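Local coordinates for protein DNA polymerase III beta subunit (Streptococcus pyogenes, PDB 2AVT) that forms a ring-shaped sliding clamp of two subunits that, as in other bacterial beta clamps, probably encircles DNA and tethers the replicative polymerase to it, at residues K35-S40 with T44-N49; S80-I85 with V104-G109. All blocks are in the same frame, centred on the assembly; numbering follows the deposited sequence.

Interaction 1 (K35-S40 with T44-N49); sequences KIEVTS and TLTGSN
With chi1 of Ile36 at -58° and of Leu45 at -51°, Ile36 CG1 and Leu45 CG lie opposite their own carbonyl carbons, and the two side chains run side by side. CD2 of Leu45 meets CG1 of Ile36 at 3.9 Å, an apolar touch between branched residues suited to a buried sheet face. Their backbones form a non-hydrogen-bonded antiparallel pair, flanked by hydrogen-bonded ones. Lys35 and Thr46 exchange two bonds, Lys35 N to Thr46 O being nearly straight at 177°, and Glu37 and Thr44 exchange two more. The other face is polar, which suits Lys35, Glu37 and two threonines, beta-branched and at home in a strand. Lys35 NZ, on an extended chain, makes a salt bridge to Glu37 OE2 at 2.9 Å, although the hydrogen bond within it is weak. A water sits 2.9 Å from Glu37 OE1 and 3.0 Å from Thr44 O and bonds to both, linking the carboxylate to the backbone of the neighbouring strand; its approach to Thr46 OG1 is short enough to be doubtful, and Thr44 OG1 bonds to Thr57. The two strands make a beta hairpin between strands 73-78 and 52-59, and Leu45 rests on Ala14, Leu15 and Thr18 of helix 8-18.

Interaction 2 (S80-I85 with V104-G109); sequences SFFINI and VVLTSG
Phe82 is the first residue of segment 80-85 to meet strand 104-108, touching Leu106 through its ring. CG lies opposite the backbone N (chi1 178°), which swings the ring out until CE1 stands 3.9 Å from Leu106 CD1. The same ring atom comes within 4.1 Å of Leu106 CD2, so the leucine's forked end spans one corner of the ring obliquely. Just under one turn of helix separates Phe82 from Ile85, so both reach the strand. Ile85 offers its CG2 branch, which meets Leu106 CD1 at 3.7 Å, the two side chains crossing at about a right angle. Ile85 CD1 lies over one face of the Phe81 ring, 3.3 Å above its plane and offset toward the rim. No hydrogen bond joins the segments; a flat ring and two branched aliphatic chains suit this buried place. Leu115 of strand 111-116 touches Phe82, Ile85 and Leu106, while Phe81 packs on Leu280 and Ile85 on Ile281 of the second subunit. Helix 79-88, with 8-18 one of the domain's two helices, packs on its sheet as in the DNA clamp fold, here where the N-terminal domain meets the second subunit's C-terminal domain, which fits the head-to-tail ring of beta clamps.

Both contacts belong to the N-terminal domain of the clamp, yet they join different elements. Interaction 1 pairs adjacent strands of one sheet through backbone hydrogen bonds, and it is only partly buried, with an apolar face turned inward and a charged, hydrated one on the other side. The touching residues of interaction 2 are all buried and apolar, setting residues 80-85 of a helix against a strand of a second sheet, with no hydrogen bond between the two segments; its helix also reaches the other subunit, which no residue of interaction 1 does. Their centres lie 16 Å apart, but they meet where Ile36 CD1 packs 3.8 Å from Phe82 CE2. Helix 8-18 adjoins both, with Leu15 touching Leu45 as well as Phe82.

Interaction 1 (K35-S40 with T44-N49)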
loop_
_atom_site.group_PDB
_atom_site.type_symbol
_atom_site.label_atom_id
_atom_site.label_comp_id
_atom_site.label_asym_id
_atom_site.label_seq_id
_atom_site.Cartn_x
_atom_site.Cartn_y
_atom_site.Cartn_z
ATOM N N LYS A 35 -13.432 4.278 23.055
ATOM C CA LYS A 35 -14.397 4.531 24.109
ATOM C C LYS A 35 -15.607 5.203 23.489
ATOM O O LYS A 35 -15.478 6.163 22.736
ATOM C CB LYS A 35 -13.765 5.423 25.183
ATOM C CG LYS A 35 -14.685 5.826 26.307
ATOM C CD LYS A 35 -13.956 6.781 27.247
ATOM C CE LYS A 35 -14.916 7.450 28.218
ATOM N NZ LYS A 35 -14.278 8.648 28.864
ATOM N N ILE A 36 -16.786 4.677 23.794
ATOM C CA ILE A 36 -18.018 5.217 23.248
ATOM C C ILE A 36 -18.919 5.692 24.376
ATOM O O ILE A 36 -19.331 4.903 25.226
ATOM C CB ILE A 36 -18.769 4.148 22.436
ATOM C CG1 ILE A 36 -17.874 3.627 21.310
ATOM C CG2 ILE A 36 -20.044 4.734 21.858
ATOM C CD1 ILE A 36 -18.514 2.541 20.476
ATOM N N GLU A 37 -19.203 6.987 24.401
ATOM C CA GLU A 37 -20.079 7.535 25.425
ATOM C C GLU A 37 -21.303 8.101 24.734
ATOM O O GLU A 37 -21.190 8.952 23.858
ATOM C CB GLU A 37 -19.378 8.639 26.206
ATOM C CG GLU A 37 -18.161 8.173 26.949
ATOM C CD GLU A 37 -17.387 9.328 27.545
ATOM O OE1 GLU A 37 -17.012 10.253 26.782
ATOM O OE2 GLU A 37 -17.153 9.302 28.772
ATOM N N VAL A 38 -22.471 7.623 25.134
ATOM C CA VAL A 38 -23.709 8.074 24.537
ATOM C C VAL A 38 -24.443 9.001 25.496
ATOM O O VAL A 38 -24.777 8.612 26.621
ATOM C CB VAL A 38 -24.611 6.871 24.180
ATOM C CG1 VAL A 38 -25.897 7.354 23.540
ATOM C CG2 VAL A 38 -23.862 5.917 23.236
ATOM N N THR A 39 -24.671 10.237 25.056
ATOM C CA THR A 39 -25.383 11.215 25.874
ATOM C C THR A 39 -26.624 11.700 25.134
ATOM O O THR A 39 -26.861 11.325 23.981
ATOM C CB THR A 39 -24.488 12.421 26.226
ATOM O OG1 THR A 39 -24.234 13.198 25.051
ATOM C CG2 THR A 39 -23.164 11.939 26.794
ATOM N N SER A 40 -27.416 12.539 25.792
ATOM C CA SER A 40 -28.642 13.043 25.185
ATOM C C SER A 40 -28.423 13.839 23.905
ATOM O O SER A 40 -29.270 13.853 23.007
ATOM C CB SER A 40 -29.389 13.914 26.193
ATOM O OG SER A 40 -29.573 13.220 27.412
ATOM N N THR A 44 -20.259 10.367 21.627
ATOM C CA THR A 44 -18.874 10.806 21.656
ATOM C C THR A 44 -17.902 9.634 21.617
ATOM O O THR A 44 -17.987 8.705 22.432
ATOM C CB THR A 44 -18.600 11.666 22.904
ATOM O OG1 THR A 44 -19.401 12.852 22.835
ATOM C CG2 THR A 44 -17.134 12.063 22.970
ATOM N N LEU A 45 -16.980 9.699 20.662
ATOM C CA LEU A 45 -15.972 8.658 20.468
ATOM C C LEU A 45 -14.617 9.167 20.931
ATOM O O LEU A 45 -14.207 10.278 20.564
ATOM C CB LEU A 45 -15.895 8.285 18.987
ATOM C CG LEU A 45 -17.244 7.958 18.341
ATOM C CD1 LEU A 45 -17.044 7.655 16.855
ATOM C CD2 LEU A 45 -17.870 6.756 19.038
ATOM N N THR A 46 -13.924 8.361 21.736
ATOM C CA THR A 46 -12.608 8.748 22.243
ATOM C C THR A 46 -11.546 7.688 21.973
ATOM O O THR A 46 -11.780 6.490 22.164
ATOM C CB THR A 46 -12.628 9.006 23.774
ATOM O OG1 THR A 46 -13.564 10.043 24.085
ATOM C CG2 THR A 46 -11.240 9.419 24.258
ATOM N N GLY A 47 -10.389 8.150 21.517
ATOM C CA GLY A 47 -9.267 7.273 21.234
ATOM C C GLY A 47 -7.996 7.983 21.680
ATOM O O GLY A 47 -7.941 9.226 21.659
ATOM N N SER A 48 -6.991 7.218 22.107
ATOM C CA SER A 48 -5.714 7.790 22.538
ATOM C C SER A 48 -4.605 6.753 22.481
ATOM O O SER A 48 -4.856 5.547 22.601
ATOM C CB SER A 48 -5.808 8.368 23.956
ATOM O OG SER A 48 -6.107 7.362 24.898
ATOM N N ASN A 49 -3.377 7.232 22.297
ATOM C CA ASN A 49 -2.215 6.358 22.183
ATOM C C ASN A 49 -1.064 6.805 23.081
ATOM O O ASN A 49 0.081 6.440 22.833
ATOM C CB ASN A 49 -1.725 6.337 20.737
ATOM C CG ASN A 49 -1.235 7.714 20.260
ATOM O OD1 ASN A 49 -1.123 8.653 21.042
ATOM N ND2 ASN A 49 -0.942 7.822 18.980
HETATM O O HOH W 1 -15.793 9.031 24.413
#

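Interaction 2 (S80-I85 with V104-G109)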
loop_
_atom_site.group_PDB
_atom_site.type_symbol
_atom_site.label_atom_id
_atom_site.label_comp_id
_atom_site.label_asym_id
_atom_site.label_seq_id
_atom_site.Cartn_x
_atom_site.Cartn_y
_atom_site.Cartn_z
ATOM N N SER A 80 -9.973 -1.378 16.182
ATOM C CA SER A 80 -9.846 -1.928 14.835
ATOM C C SER A 80 -10.880 -3.006 14.558
ATOM O O SER A 80 -11.473 -3.059 13.482
ATOM C CB SER A 80 -8.443 -2.498 14.626
ATOM O OG SER A 80 -7.512 -1.446 14.490
ATOM N N PHE A 81 -11.100 -3.859 15.545
ATOM C CA PHE A 81 -12.064 -4.933 15.415
ATOM C C PHE A 81 -13.496 -4.378 15.278
ATOM O O PHE A 81 -14.255 -4.785 14.393
ATOM C CB PHE A 81 -11.931 -5.845 16.635
ATOM C CG PHE A 81 -12.892 -6.994 16.648
ATOM C CD1 PHE A 81 -12.882 -7.939 15.638
ATOM C CD2 PHE A 81 -13.800 -7.135 17.682
ATOM C CE1 PHE A 81 -13.765 -9.005 15.660
ATOM C CE2 PHE A 81 -14.683 -8.197 17.707
ATOM C CZ PHE A 81 -14.661 -9.132 16.691
ATOM N N PHE A 82 -13.853 -3.431 16.137
ATOM C CA PHE A 82 -15.189 -2.856 16.102
ATOM C C PHE A 82 -15.477 -2.173 14.779
ATOM O O PHE A 82 -16.558 -2.332 14.204
ATOM C CB PHE A 82 -15.362 -1.840 17.232
ATOM C CG PHE A 82 -16.699 -1.161 17.228
ATOM C CD1 PHE A 82 -17.865 -1.901 17.351
ATOM C CD2 PHE A 82 -16.790 0.220 17.117
ATOM C CE1 PHE A 82 -19.106 -1.272 17.370
ATOM C CE2 PHE A 82 -18.025 0.854 17.134
ATOM C CZ PHE A 82 -19.184 0.106 17.263
ATOM N N ILE A 83 -14.505 -1.399 14.305
ATOM C CA ILE A 83 -14.642 -0.682 13.050
ATOM C C ILE A 83 -14.776 -1.619 11.856
ATOM O O ILE A 83 -15.568 -1.345 10.954
ATOM C CB ILE A 83 -13.457 0.277 12.831
ATOM C CG1 ILE A 83 -13.473 1.355 13.916
ATOM C CG2 ILE A 83 -13.518 0.873 11.451
ATOM C CD1 ILE A 83 -12.269 2.312 13.853
ATOM N N ASN A 84 -14.004 -2.707 11.825
ATOM C CA ASN A 84 -14.135 -3.668 10.719
ATOM C C ASN A 84 -15.546 -4.284 10.742
ATOM O O ASN A 84 -16.150 -4.522 9.699
ATOM C CB ASN A 84 -13.100 -4.801 10.820
ATOM C CG ASN A 84 -11.683 -4.319 10.594
ATOM O OD1 ASN A 84 -11.443 -3.408 9.804
ATOM N ND2 ASN A 84 -10.736 -4.939 11.277
ATOM N N ILE A 85 -16.064 -4.552 11.932
ATOM C CA ILE A 85 -17.410 -5.115 12.034
ATOM C C ILE A 85 -18.458 -4.131 11.487
ATOM O O ILE A 85 -19.265 -4.490 10.619
ATOM C CB ILE A 85 -17.739 -5.486 13.482
ATOM C CG1 ILE A 85 -17.037 -6.799 13.829
ATOM C CG2 ILE A 85 -19.247 -5.642 13.666
ATOM C CD1 ILE A 85 -16.828 -6.988 15.284
ATOM N N VAL A 104 -22.594 -5.480 23.411
ATOM C CA VAL A 104 -23.453 -4.664 22.568
ATOM C C VAL A 104 -23.941 -5.507 21.409
ATOM O O VAL A 104 -23.173 -6.243 20.786
ATOM C CB VAL A 104 -22.741 -3.411 21.991
ATOM C CG1 VAL A 104 -22.485 -2.402 23.107
ATOM C CG2 VAL A 104 -21.447 -3.802 21.318
ATOM N N VAL A 105 -25.233 -5.398 21.134
ATOM C CA VAL A 105 -25.846 -6.122 20.039
ATOM C C VAL A 105 -25.982 -5.120 18.908
ATOM O O VAL A 105 -26.649 -4.088 19.057
ATOM C CB VAL A 105 -27.243 -6.628 20.425
ATOM C CG1 VAL A 105 -27.877 -7.366 19.250
ATOM C CG2 VAL A 105 -27.149 -7.513 21.660
ATOM N N LEU A 106 -25.337 -5.427 17.788
ATOM C CA LEU A 106 -25.365 -4.579 16.613
ATOM C C LEU A 106 -26.316 -5.242 15.612
ATOM O O LEU A 106 -26.105 -6.397 15.224
ATOM C CB LEU A 106 -23.966 -4.486 16.006
ATOM C CG LEU A 106 -22.810 -4.075 16.933
ATOM C CD1 LEU A 106 -21.488 -4.190 16.184
ATOM C CD2 LEU A 106 -23.016 -2.630 17.417
ATOM N N THR A 107 -27.356 -4.517 15.204
ATOM C CA THR A 107 -28.325 -5.050 14.254
ATOM C C THR A 107 -28.393 -4.175 13.014
ATOM O O THR A 107 -28.591 -2.954 13.098
ATOM C CB THR A 107 -29.731 -5.138 14.873
ATOM O OG1 THR A 107 -29.689 -5.992 16.019
ATOM C CG2 THR A 107 -30.728 -5.714 13.866
ATOM N N SER A 108 -28.195 -4.801 11.863
ATOM C CA SER A 108 -28.234 -4.107 10.588
ATOM C C SER A 108 -28.840 -5.070 9.583
ATOM O O SER A 108 -28.197 -6.034 9.173
ATOM C CB SER A 108 -26.824 -3.716 10.142
ATOM O OG SER A 108 -26.855 -3.027 8.905
ATOM N N GLY A 109 -30.077 -4.802 9.187
ATOM C CA GLY A 109 -30.740 -5.677 8.241
ATOM C C GLY A 109 -31.022 -6.991 8.936
ATOM O O GLY A 109 -31.475 -7.010 10.079
#